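Local coordinates for protein bifunctional autolysin (Staphylococcus aureus subsp. aureus Mu50, PDB 6FXO) that probably cleaves the glycan strands of peptidoglycan as a glycoside hydrolase family 73 N-acetylglucosaminidase of a bifunctional cell-wall autolysin, at residues 92-97 and 174-179; 107-112 and 178-183; 143-148 and 167-172; 122-127 and 159-164. All blocks are in the same frame, centred on the assembly; numbering follows the deposited sequence.

Interaction 1 of 4, residues 92-97 and 174-179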
loop_
_atom_site.group_PDB
_atom_site.type_symbol
_atom_site.label_atom_id
_atom_site.label_comp_id
_atom_site.label_asym_id
_atom_site.label_seq_id
_atom_site.Cartn_x
_atom_site.Cartn_y
_atom_site.Cartn_z
ATOM N N GLY A 92 4.892 -10.260 14.896
ATOM C CA GLY A 92 5.444 -9.842 13.625
ATOM C C GLY A 92 5.614 -11.162 12.895
ATOM O O GLY A 92 5.834 -11.228 11.692
ATOM N N ALA A 93 5.501 -12.227 13.688
ATOM C CA ALA A 93 5.612 -13.586 13.280
ATOM C C ALA A 93 4.365 -13.925 12.577
ATOM O O ALA A 93 4.409 -14.570 11.536
ATOM C CB ALA A 93 5.758 -14.460 14.509
ATOM N N ALA A 94 3.233 -13.509 13.149
ATOM C CA ALA A 94 1.999 -13.841 12.455
ATOM C C ALA A 94 2.022 -13.096 11.139
ATOM O O ALA A 94 1.495 -13.564 10.125
ATOM C CB ALA A 94 0.801 -13.410 13.278
ATOM N N PHE A 95 2.657 -11.925 11.162
ATOM C CA PHE A 95 2.754 -11.118 9.966
ATOM C C PHE A 95 3.720 -11.659 8.954
ATOM O O PHE A 95 3.411 -11.640 7.769
ATOM C CB PHE A 95 3.110 -9.636 10.273
ATOM C CG PHE A 95 1.944 -8.690 10.494
ATOM C CD1 PHE A 95 1.131 -8.288 9.437
ATOM C CD2 PHE A 95 1.643 -8.225 11.761
ATOM C CE1 PHE A 95 0.037 -7.466 9.651
ATOM C CE2 PHE A 95 0.554 -7.390 11.971
ATOM C CZ PHE A 95 -0.240 -7.020 10.920
ATOM N N ASN A 96 4.891 -12.189 9.408
ATOM C CA ASN A 96 5.797 -12.689 8.397
ATOM C C ASN A 96 5.140 -13.844 7.711
ATOM O O ASN A 96 5.331 -14.131 6.525
ATOM C CB ASN A 96 7.096 -13.094 9.064
ATOM C CG ASN A 96 8.257 -13.098 8.119
ATOM O OD1 ASN A 96 8.594 -14.175 7.614
ATOM N ND2 ASN A 96 8.904 -11.937 7.813
ATOM N N LYS A 97 4.315 -14.467 8.468
ATOM C CA LYS A 97 3.561 -15.629 8.016
ATOM C C LYS A 97 2.568 -15.230 6.966
ATOM O O LYS A 97 2.506 -15.897 5.934
ATOM C CB LYS A 97 2.839 -16.313 9.197
ATOM C CG LYS A 97 2.608 -17.822 9.031
ATOM C CD LYS A 97 1.305 -18.291 9.720
ATOM C CE LYS A 97 1.086 -19.794 9.645
ATOM N NZ LYS A 97 -0.264 -20.221 10.143
ATOM N N LYS A 174 -4.417 -14.867 14.638
ATOM C CA LYS A 174 -5.455 -15.465 13.810
ATOM C C LYS A 174 -6.175 -14.441 12.945
ATOM O O LYS A 174 -6.373 -14.706 11.761
ATOM C CB LYS A 174 -6.481 -16.224 14.686
ATOM C CG LYS A 174 -5.996 -17.574 15.233
ATOM C CD LYS A 174 -6.988 -18.206 16.244
ATOM C CE LYS A 174 -6.542 -19.575 16.736
ATOM N NZ LYS A 174 -7.478 -20.182 17.733
ATOM N N ALA A 175 -6.585 -13.277 13.516
ATOM C CA ALA A 175 -7.260 -12.326 12.655
ATOM C C ALA A 175 -6.276 -11.915 11.583
ATOM O O ALA A 175 -6.644 -11.665 10.436
ATOM C CB ALA A 175 -7.710 -11.117 13.452
ATOM N N ILE A 176 -5.003 -11.853 11.962
ATOM C CA ILE A 176 -4.004 -11.477 10.987
ATOM C C ILE A 176 -3.857 -12.511 9.875
ATOM O O ILE A 176 -3.729 -12.135 8.703
ATOM C CB ILE A 176 -2.657 -11.306 11.727
ATOM C CG1 ILE A 176 -2.703 -10.056 12.555
ATOM C CG2 ILE A 176 -1.469 -11.311 10.743
ATOM C CD1 ILE A 176 -1.595 -9.868 13.634
ATOM N N VAL A 177 -3.929 -13.816 10.210
ATOM C CA VAL A 177 -3.765 -14.721 9.093
ATOM C C VAL A 177 -4.919 -14.739 8.172
ATOM O O VAL A 177 -4.734 -14.652 6.960
ATOM C CB VAL A 177 -3.286 -16.143 9.464
ATOM C CG1 VAL A 177 -2.781 -16.863 8.213
ATOM C CG2 VAL A 177 -2.181 -16.076 10.511
ATOM N N GLY A 178 -6.120 -14.811 8.709
ATOM C CA GLY A 178 -7.251 -14.828 7.823
ATOM C C GLY A 178 -7.505 -13.498 7.140
ATOM O O GLY A 178 -7.927 -13.542 5.967
ATOM N N GLY A 179 -7.210 -12.317 7.812
ATOM C CA GLY A 179 -7.482 -11.085 7.107
ATOM C C GLY A 179 -6.484 -10.869 6.010
ATOM O O GLY A 179 -6.798 -10.246 4.984
#

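Interaction 2 of 4, residues 107-112 and 178-183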
loop_
_atom_site.group_PDB
_atom_site.type_symbol
_atom_site.label_atom_id
_atom_site.label_comp_id
_atom_site.label_asym_id
_atom_site.label_seq_id
_atom_site.Cartn_x
_atom_site.Cartn_y
_atom_site.Cartn_z
ATOM N N VAL A 107 5.858 -4.866 4.738
ATOM C CA VAL A 107 5.495 -3.531 5.207
ATOM C C VAL A 107 4.117 -3.106 4.647
ATOM O O VAL A 107 3.413 -2.395 5.311
ATOM C CB VAL A 107 6.569 -2.445 4.982
ATOM C CG1 VAL A 107 7.927 -2.929 5.476
ATOM C CG2 VAL A 107 6.627 -2.026 3.519
ATOM N N TYR A 108 3.759 -3.582 3.444
ATOM C CA TYR A 108 2.506 -3.244 2.855
ATOM C C TYR A 108 1.402 -3.843 3.639
ATOM O O TYR A 108 0.318 -3.238 3.753
ATOM C CB TYR A 108 2.443 -3.708 1.396
ATOM C CG TYR A 108 1.156 -3.377 0.660
ATOM C CD1 TYR A 108 0.950 -2.115 0.107
ATOM C CD2 TYR A 108 0.169 -4.328 0.493
ATOM C CE1 TYR A 108 -0.201 -1.824 -0.590
ATOM C CE2 TYR A 108 -0.996 -4.041 -0.212
ATOM C CZ TYR A 108 -1.177 -2.786 -0.754
ATOM O OH TYR A 108 -2.325 -2.477 -1.453
ATOM N N LEU A 109 1.676 -5.048 4.194
ATOM C CA LEU A 109 0.637 -5.692 4.975
ATOM C C LEU A 109 0.446 -5.046 6.346
ATOM O O LEU A 109 -0.698 -4.887 6.771
ATOM C CB LEU A 109 0.982 -7.156 5.162
ATOM C CG LEU A 109 -0.129 -8.143 5.318
ATOM C CD1 LEU A 109 -0.844 -8.313 3.999
ATOM C CD2 LEU A 109 0.500 -9.506 5.718
ATOM N N ILE A 110 1.593 -4.684 7.046
ATOM C CA ILE A 110 1.459 -4.107 8.306
ATOM C C ILE A 110 0.863 -2.674 8.228
ATOM O O ILE A 110 -0.055 -2.394 8.996
ATOM C CB ILE A 110 2.878 -4.050 8.900
ATOM C CG1 ILE A 110 3.379 -5.440 9.263
ATOM C CG2 ILE A 110 3.000 -3.017 10.122
ATOM C CD1 ILE A 110 4.888 -5.315 9.599
ATOM N N SER A 111 1.344 -1.807 7.291
ATOM C CA SER A 111 0.769 -0.510 7.284
ATOM C C SER A 111 -0.700 -0.653 7.029
ATOM O O SER A 111 -1.468 0.089 7.612
ATOM C CB SER A 111 1.481 0.398 6.282
ATOM O OG SER A 111 1.356 -0.102 4.983
ATOM N N HIS A 112 -1.085 -1.609 6.212
ATOM C CA HIS A 112 -2.504 -1.745 5.990
ATOM C C HIS A 112 -3.160 -2.152 7.332
ATOM O O HIS A 112 -4.193 -1.622 7.636
ATOM C CB HIS A 112 -2.904 -2.800 4.957
ATOM C CG HIS A 112 -2.926 -2.210 3.599
ATOM N ND1 HIS A 112 -1.829 -1.608 3.099
ATOM C CD2 HIS A 112 -3.942 -1.992 2.736
ATOM C CE1 HIS A 112 -2.142 -1.011 1.947
ATOM N NE2 HIS A 112 -3.416 -1.229 1.704
ATOM N N GLY A 178 -6.120 -14.811 8.709
ATOM C CA GLY A 178 -7.251 -14.828 7.823
ATOM C C GLY A 178 -7.505 -13.498 7.140
ATOM O O GLY A 178 -7.927 -13.542 5.967
ATOM N N GLY A 179 -7.210 -12.317 7.812
ATOM C CA GLY A 179 -7.482 -11.085 7.107
ATOM C C GLY A 179 -6.484 -10.869 6.010
ATOM O O GLY A 179 -6.798 -10.246 4.984
ATOM N N ALA A 180 -5.298 -11.473 6.189
ATOM C CA ALA A 180 -4.317 -11.258 5.154
ATOM C C ALA A 180 -4.581 -11.680 3.756
ATOM O O ALA A 180 -4.163 -10.943 2.875
ATOM C CB ALA A 180 -2.967 -11.771 5.606
ATOM N N LYS A 181 -5.336 -12.775 3.519
ATOM C CA LYS A 181 -5.564 -13.162 2.140
ATOM C C LYS A 181 -6.236 -12.069 1.350
ATOM O O LYS A 181 -5.966 -11.932 0.168
ATOM C CB LYS A 181 -6.391 -14.463 2.072
ATOM C CG LYS A 181 -7.903 -14.277 2.005
ATOM N N PHE A 182 -7.067 -11.272 2.012
ATOM C CA PHE A 182 -7.787 -10.185 1.372
ATOM C C PHE A 182 -7.017 -9.001 0.824
ATOM O O PHE A 182 -7.494 -8.336 -0.098
ATOM C CB PHE A 182 -8.928 -9.715 2.271
ATOM C CG PHE A 182 -10.093 -10.674 2.239
ATOM C CD1 PHE A 182 -10.398 -11.451 3.336
ATOM C CD2 PHE A 182 -10.876 -10.796 1.105
ATOM C CE1 PHE A 182 -11.466 -12.339 3.303
ATOM C CE2 PHE A 182 -11.941 -11.685 1.073
ATOM C CZ PHE A 182 -12.230 -12.448 2.170
ATOM N N ILE A 183 -5.836 -8.746 1.381
ATOM C CA ILE A 183 -4.996 -7.627 0.948
ATOM C C ILE A 183 -4.153 -7.867 -0.304
ATOM O O ILE A 183 -3.394 -8.839 -0.400
ATOM C CB ILE A 183 -4.122 -7.193 2.136
ATOM C CG1 ILE A 183 -4.979 -7.125 3.415
ATOM C CG2 ILE A 183 -3.417 -5.865 1.834
ATOM C CD1 ILE A 183 -6.310 -6.345 3.289
#

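Interaction 3 of 4, residues 143-148 and 167-172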
loop_
_atom_site.group_PDB
_atom_site.type_symbol
_atom_site.label_atom_id
_atom_site.label_comp_id
_atom_site.label_asym_id
_atom_site.label_seq_id
_atom_site.Cartn_x
_atom_site.Cartn_y
_atom_site.Cartn_z
ATOM N N TYR A 143 -13.727 -11.973 19.454
ATOM C CA TYR A 143 -13.291 -12.388 18.123
ATOM C C TYR A 143 -12.627 -11.066 17.564
ATOM O O TYR A 143 -12.998 -10.001 18.032
ATOM C CB TYR A 143 -14.526 -12.957 17.370
ATOM C CG TYR A 143 -15.090 -14.229 18.001
ATOM C CD1 TYR A 143 -15.903 -14.186 19.137
ATOM C CD2 TYR A 143 -14.812 -15.485 17.471
ATOM C CE1 TYR A 143 -16.411 -15.339 19.716
ATOM C CE2 TYR A 143 -15.319 -16.650 18.039
ATOM C CZ TYR A 143 -16.117 -16.573 19.168
ATOM O OH TYR A 143 -16.612 -17.724 19.747
ATOM N N HIS A 144 -11.662 -11.131 16.603
ATOM C CA HIS A 144 -10.946 -9.965 16.017
ATOM C C HIS A 144 -10.926 -9.658 14.500
ATOM O O HIS A 144 -11.230 -10.517 13.687
ATOM C CB HIS A 144 -9.485 -10.103 16.475
ATOM C CG HIS A 144 -9.309 -10.189 17.941
ATOM N ND1 HIS A 144 -8.933 -9.089 18.703
ATOM C CD2 HIS A 144 -9.460 -11.225 18.802
ATOM C CE1 HIS A 144 -8.873 -9.468 19.974
ATOM N NE2 HIS A 144 -9.186 -10.739 20.062
ATOM N N ASN A 145 -10.505 -8.409 14.134
ATOM C CA ASN A 145 -10.449 -8.009 12.739
ATOM C C ASN A 145 -9.421 -6.959 12.522
ATOM O O ASN A 145 -9.699 -5.782 12.766
ATOM C CB ASN A 145 -11.726 -7.377 12.342
ATOM C CG ASN A 145 -12.113 -7.757 10.977
ATOM O OD1 ASN A 145 -11.352 -7.593 10.004
ATOM N ND2 ASN A 145 -13.297 -8.197 10.820
ATOM N N VAL A 146 -8.239 -7.348 12.088
ATOM C CA VAL A 146 -7.292 -6.258 11.901
ATOM C C VAL A 146 -7.302 -5.643 10.492
ATOM O O VAL A 146 -6.526 -4.721 10.215
ATOM C CB VAL A 146 -5.897 -6.713 12.346
ATOM C CG1 VAL A 146 -5.936 -7.188 13.791
ATOM C CG2 VAL A 146 -5.374 -7.817 11.434
ATOM N N PHE A 147 -8.166 -6.121 9.604
ATOM C CA PHE A 147 -8.204 -5.584 8.241
ATOM C C PHE A 147 -9.480 -4.900 7.694
ATOM O O PHE A 147 -9.547 -4.637 6.500
ATOM C CB PHE A 147 -7.721 -6.642 7.231
ATOM C CG PHE A 147 -6.221 -6.769 7.147
ATOM C CD1 PHE A 147 -5.568 -7.833 7.732
ATOM C CD2 PHE A 147 -5.458 -5.808 6.494
ATOM C CE1 PHE A 147 -4.184 -7.940 7.673
ATOM C CE2 PHE A 147 -4.089 -5.918 6.437
ATOM C CZ PHE A 147 -3.450 -6.980 7.027
ATOM N N GLY A 148 -10.477 -4.635 8.537
ATOM C CA GLY A 148 -11.686 -4.000 8.086
ATOM C C GLY A 148 -12.473 -4.929 7.198
ATOM O O GLY A 148 -13.289 -4.435 6.428
ATOM N N ALA A 167 -15.006 -17.017 11.089
ATOM C CA ALA A 167 -13.773 -17.637 10.646
ATOM C C ALA A 167 -12.848 -18.031 11.760
ATOM O O ALA A 167 -11.683 -18.319 11.505
ATOM C CB ALA A 167 -13.050 -16.701 9.693
ATOM N N GLY A 168 -13.333 -18.001 12.999
ATOM C CA GLY A 168 -12.482 -18.366 14.109
ATOM C C GLY A 168 -11.405 -17.371 14.501
ATOM O O GLY A 168 -10.451 -17.789 15.147
ATOM N N TRP A 169 -11.520 -16.059 14.137
ATOM C CA TRP A 169 -10.480 -15.117 14.528
ATOM C C TRP A 169 -10.649 -14.692 15.970
ATOM O O TRP A 169 -10.835 -13.529 16.291
ATOM C CB TRP A 169 -10.424 -13.901 13.575
ATOM C CG TRP A 169 -10.361 -14.186 12.056
ATOM C CD1 TRP A 169 -9.846 -15.287 11.420
ATOM C CD2 TRP A 169 -10.812 -13.306 11.016
ATOM N NE1 TRP A 169 -9.957 -15.142 10.066
ATOM C CE2 TRP A 169 -10.541 -13.933 9.788
ATOM C CE3 TRP A 169 -11.416 -12.046 11.006
ATOM C CZ2 TRP A 169 -10.855 -13.346 8.559
ATOM C CZ3 TRP A 169 -11.727 -11.465 9.795
ATOM C CH2 TRP A 169 -11.448 -12.110 8.591
ATOM N N ASP A 170 -10.544 -15.680 16.838
ATOM C CA ASP A 170 -10.664 -15.565 18.292
ATOM C C ASP A 170 -9.416 -14.993 18.954
ATOM O O ASP A 170 -9.443 -14.648 20.135
ATOM C CB ASP A 170 -11.041 -16.926 18.920
ATOM C CG ASP A 170 -10.093 -18.074 18.617
ATOM O OD1 ASP A 170 -10.350 -18.817 17.646
ATOM O OD2 ASP A 170 -9.102 -18.237 19.355
ATOM N N THR A 171 -8.325 -14.888 18.191
ATOM C CA THR A 171 -7.073 -14.358 18.723
ATOM C C THR A 171 -6.435 -13.447 17.688
ATOM O O THR A 171 -6.721 -13.569 16.499
ATOM C CB THR A 171 -6.118 -15.510 19.057
ATOM O OG1 THR A 171 -6.858 -16.576 19.651
ATOM C CG2 THR A 171 -5.010 -15.080 19.999
ATOM N N VAL A 172 -5.554 -12.551 18.138
ATOM C CA VAL A 172 -4.900 -11.633 17.210
ATOM C C VAL A 172 -4.004 -12.226 16.117
ATOM O O VAL A 172 -4.020 -11.715 15.000
ATOM C CB VAL A 172 -4.141 -10.560 18.021
ATOM C CG1 VAL A 172 -3.646 -9.446 17.104
ATOM C CG2 VAL A 172 -5.026 -9.997 19.126
#

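Interaction 4 of 4, residues 122-127 and 159-164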
loop_
_atom_site.group_PDB
_atom_site.type_symbol
_atom_site.label_atom_id
_atom_site.label_comp_id
_atom_site.label_asym_id
_atom_site.label_seq_id
_atom_site.Cartn_x
_atom_site.Cartn_y
_atom_site.Cartn_z
ATOM N N SER A 122 -8.596 0.014 17.305
ATOM C CA SER A 122 -9.945 -0.188 16.769
ATOM C C SER A 122 -10.751 -1.200 17.537
ATOM O O SER A 122 -10.196 -2.183 18.000
ATOM C CB SER A 122 -9.891 -0.622 15.300
ATOM O OG SER A 122 -10.175 -1.999 15.049
ATOM N N GLN A 123 -12.065 -0.955 17.674
ATOM C CA GLN A 123 -12.895 -1.897 18.396
ATOM C C GLN A 123 -12.914 -3.245 17.670
ATOM O O GLN A 123 -12.948 -4.301 18.299
ATOM C CB GLN A 123 -14.322 -1.302 18.593
ATOM C CG GLN A 123 -15.381 -2.136 19.351
ATOM C CD GLN A 123 -15.122 -2.392 20.827
ATOM O OE1 GLN A 123 -15.507 -1.631 21.714
ATOM N NE2 GLN A 123 -14.448 -3.502 21.069
ATOM N N LEU A 124 -12.848 -3.199 16.328
ATOM C CA LEU A 124 -12.842 -4.407 15.521
ATOM C C LEU A 124 -11.614 -5.297 15.780
ATOM O O LEU A 124 -11.698 -6.509 15.675
ATOM C CB LEU A 124 -12.851 -3.992 14.043
ATOM C CG LEU A 124 -13.836 -4.698 13.113
ATOM C CD1 LEU A 124 -15.259 -4.453 13.550
ATOM C CD2 LEU A 124 -13.642 -4.177 11.697
ATOM N N ALA A 125 -10.495 -4.669 16.129
ATOM C CA ALA A 125 -9.207 -5.296 16.414
ATOM C C ALA A 125 -9.118 -5.572 17.869
ATOM O O ALA A 125 -8.395 -6.465 18.298
ATOM C CB ALA A 125 -8.071 -4.375 15.999
ATOM N N LYS A 126 -9.832 -4.763 18.634
ATOM C CA LYS A 126 -9.862 -4.903 20.085
ATOM C C LYS A 126 -10.550 -6.239 20.395
ATOM O O LYS A 126 -10.373 -6.808 21.474
ATOM C CB LYS A 126 -10.641 -3.737 20.728
ATOM C CG LYS A 126 -9.746 -2.590 21.199
ATOM C CD LYS A 126 -10.446 -1.635 22.174
ATOM C CE LYS A 126 -9.535 -0.506 22.617
ATOM N NZ LYS A 126 -10.177 0.390 23.626
ATOM N N GLY A 127 -11.318 -6.736 19.409
ATOM C CA GLY A 127 -12.039 -7.982 19.550
ATOM C C GLY A 127 -13.368 -7.727 20.228
ATOM O O GLY A 127 -14.363 -8.385 19.944
ATOM N N GLU A 159 -21.127 -6.041 12.060
ATOM C CA GLU A 159 -21.016 -6.914 10.901
ATOM C C GLU A 159 -19.620 -7.462 10.756
ATOM O O GLU A 159 -19.453 -8.592 10.313
ATOM C CB GLU A 159 -21.449 -6.208 9.587
ATOM C CG GLU A 159 -22.935 -6.278 9.244
ATOM C CD GLU A 159 -23.257 -7.122 8.000
ATOM O OE1 GLU A 159 -23.480 -8.342 8.151
ATOM O OE2 GLU A 159 -23.311 -6.547 6.893
ATOM N N GLY A 160 -18.605 -6.655 11.126
ATOM C CA GLY A 160 -17.245 -7.135 11.015
ATOM C C GLY A 160 -16.924 -8.096 12.136
ATOM O O GLY A 160 -16.155 -9.034 11.939
ATOM N N ILE A 161 -17.529 -7.868 13.329
ATOM C CA ILE A 161 -17.256 -8.769 14.444
ATOM C C ILE A 161 -17.793 -10.139 14.082
ATOM O O ILE A 161 -17.246 -11.173 14.459
ATOM C CB ILE A 161 -17.915 -8.204 15.733
ATOM C CG1 ILE A 161 -17.103 -7.017 16.280
ATOM C CG2 ILE A 161 -18.094 -9.293 16.787
ATOM C CD1 ILE A 161 -15.708 -7.379 16.790
ATOM N N LYS A 162 -18.879 -10.100 13.322
ATOM C CA LYS A 162 -19.644 -11.226 12.801
ATOM C C LYS A 162 -18.860 -12.078 11.821
ATOM O O LYS A 162 -19.044 -13.293 11.767
ATOM C CB LYS A 162 -20.888 -10.661 12.089
ATOM C CG LYS A 162 -22.153 -11.507 12.103
ATOM C CD LYS A 162 -23.230 -10.798 11.263
ATOM C CE LYS A 162 -24.547 -11.530 11.164
ATOM N NZ LYS A 162 -25.520 -10.799 10.301
ATOM N N TYR A 163 -17.980 -11.434 11.054
ATOM C CA TYR A 163 -17.171 -12.135 10.070
ATOM C C TYR A 163 -16.062 -12.819 10.794
ATOM O O TYR A 163 -15.754 -13.985 10.549
ATOM C CB TYR A 163 -16.610 -11.139 9.059
ATOM C CG TYR A 163 -16.125 -11.785 7.786
ATOM C CD1 TYR A 163 -16.848 -11.676 6.610
ATOM C CD2 TYR A 163 -14.934 -12.494 7.752
ATOM C CE1 TYR A 163 -16.396 -12.251 5.429
ATOM C CE2 TYR A 163 -14.472 -13.076 6.581
ATOM C CZ TYR A 163 -15.206 -12.951 5.419
ATOM O OH TYR A 163 -14.744 -13.520 4.257
ATOM N N ALA A 164 -15.458 -12.067 11.696
ATOM C CA ALA A 164 -14.363 -12.559 12.498
ATOM C C ALA A 164 -14.820 -13.692 13.366
ATOM O O ALA A 164 -14.050 -14.616 13.617
ATOM C CB ALA A 164 -13.820 -11.441 13.359
#

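Interaction 1 of 4, residues 92-97 and 174-179
Ile176 sets its CG2 methyl squarely over the centre of the Phe95 ring, 4.2 Å from the centroid and 9° off the ring normal, a well-formed CH-pi contact. The other branch of the same side chain reaches the ring as well, with CD1 of Ile176 3.7 Å from CE2 of Phe95. Isoleucine and phenylalanine side chains cross at about a right angle; CG2 of Ile176 stands anti to its backbone N and CG1 beside that N (chi1 -72°), an arrangement in which both branches reach the ring. CG2 also rests against Ala94, 4.0 Å from CB and 3.8 Å from the backbone O of that alanine. Toward the exposed margin, CD of Lys97 lies 4.2 Å from CG2 of Val177, so the lysine offers its aliphatic stem to the valine.

These neighbours face each other because helices 92-102 and 172-180 run nearly parallel here, their local axes 9.0 Å apart at an angle of 15°, with small Ala94 opposite Ile176. Behind the first shell, Phe95 packs on Leu109, Ile110 and Ala113 of helix 106-116 and on Leu82, while Ile176 continues onto Val146 and Gln91. No hydrogen bond or salt bridge spans the two segments: dispersion and shape join this pair of helices in the lysozyme-clan domain, buried around the ring and grading to an exposed lysine at the margin.

Interaction 2 of 4, residues 107-112 and 178-183
Ile183 pushes its CG2 methyl into a hollow on helix 106-116 whose walls are Tyr108, Leu109 and His112. The methyl lies 3.7 Å from CE2 of Tyr108 and 4.0 Å from CD2 of His112, approaching both rings at a slant. Leu109 closes the hollow with CD1, which stands 3.9 Å from CB of Ile183, while its second methyl, CD2, leans the other way and meets CB of Ala180 at 4.1 Å. The forked leucine thus serves as a bump of its own, one prong to each of two hydrophobic residues.

The hollow owes its form to the way two aromatic residues, four positions apart, lie together. With CG of Tyr108 anti to the backbone N (chi1 -179°) and CG of His112 beside its own backbone N (chi1 -88°), the rings overlap near their rims, CE1 of His112 lying 3.2 Å above the tyrosine plane. A weak bond from ND1 of His112 to Tyr108 O, 2.8 Å long but bent to 126°, helps to set the imidazole. On the other segment a type I turn from Ala180 to Ile183, closed by Ile183 N to Ala180 O at 3.1 Å, brings both residues round to the leucine.

Ala98 of helix 92-102 touches both Leu109 and Ala180, and Phe147 from a loop packs on His112 and Ile183. From other sides of helix 106-116, Ile110 meets helix 75-82 and Val107 meets helix 216-231, placing the contact amid a bundle of helices.

Interaction 3 of 4, residues 143-148 and 167-172
His144 N donates to Trp169 O over 2.6 Å, nearly along the C=O axis (167° at the oxygen), and this backbone bond joins two irregular segments at a point where the tryptophan is the centre of an inverse gamma turn closed by Asp170 N to Gly168 O. The same oxygen lies 3.3 Å from CA of Tyr143, a CA-H...O contact beside the stronger bond.

The imidazole of His144 turns back over the second segment. Its CG is anti to the carbonyl carbon (chi1 -56°), and the ring presents its edge to two carbonyls, with CD2 3.7 Å from Asp170 O and Trp169 O also near the ring plane. CG2 of Val172 covers one face at 4.1 Å from the centroid, displaced toward the rim, as a CH-pi contact. In return, the indole of Trp169 offers its edge to the first segment: CE3 lies 3.1 Å from His144 O, and CZ3 is 3.8 Å from ND2 of Asn145, whose amide plane stands 85° to the ring.

Several polar ends find partners nearby. His144 ND1 bonds to Ala125 O, Asn145 OD1 accepts from Ile149 N, and the Asp170 carboxylate pairs with Lys174 while its OD2 takes Thr171 OG1, at 2.8 Å, from above the carboxylate plane. The chemistry is therefore one strong backbone bond ringed by aromatic C-H edges turned to carbonyl oxygens, contacts that are probably weakly electrostatic and may help to fix the rotation of both rings.

Interaction 4 of 4, residues 122-127 and 159-164
Ser122 O, at the start of the short turn that carries Leu124 and Gly127 against Gly160 and Ile161, is gripped by two amides: Lys126 N at 2.7 Å and, weakly, Ala125 N at 3.1 Å. The serine works a second time as the N-cap, its OG accepting from Ala125 N at 2.9 Å with an N-H...O angle of 139°. Serine oxygens thus steady a helix of barely one turn, otherwise held by weak bonds.

Across the contact the meeting is apolar. CD1 of Leu124 sits over the backbone of helix 158-166, 4.2 Å from CA of Gly160 and 4.1 Å from N of Ile161. Gly160 lacks a side chain on the side that faces the leucine, which leaves the methyl room to approach the main chain. Leu124 and Ile161 then slide past each other in opposite directions, with CD1 of the leucine 4.2 Å from CG1 of the isoleucine. Beyond that point, Ile161 CD1 turns back (chi2 -66°) and touches the carbonyl of Gly127, 3.6 Å from its O. Gly127 has a positive phi of 85°, a value readily adopted by glycine, and carries the chain out of the helical turn.

No hydrogen bond crosses between the segments, and the contact lies toward the surface. Its surroundings supply a polar tie, a weak bond from Asn145 ND2 to Gly160 O. Elsewhere on helix 158-166, Tyr163 reaches Phe182, and Ala164 packs on Trp169. Both the short helix 123-126 and helix 158-166 touch the loop that holds His144 and Asn145.

The four contacts form a connected series within one lysozyme-clan domain. Interactions 1 and 2 share Gly178 and Gly179 near the end of helix 172-180, their centres about 8 Å apart, and Phe95 CD1 meets Ile110 CG1 at 3.6 Å between them. Interaction 3 is nested in the chain loops closed by both, and Phe147 CD2 reaches Ile183 CD1 of interaction 2 at 3.4 Å. Interactions 3 and 4, centres about 6 Å apart, alternate along the chain and are tied by probable hydrogen bonds: His144 ND1 to Ala125 O, 2.7 Å, and Trp169 N to Ala164 O, 3.0 Å. The series thus grades from buried helix packing to loop and surface, illustrating how aromatic and aliphatic contacts unite remote segments.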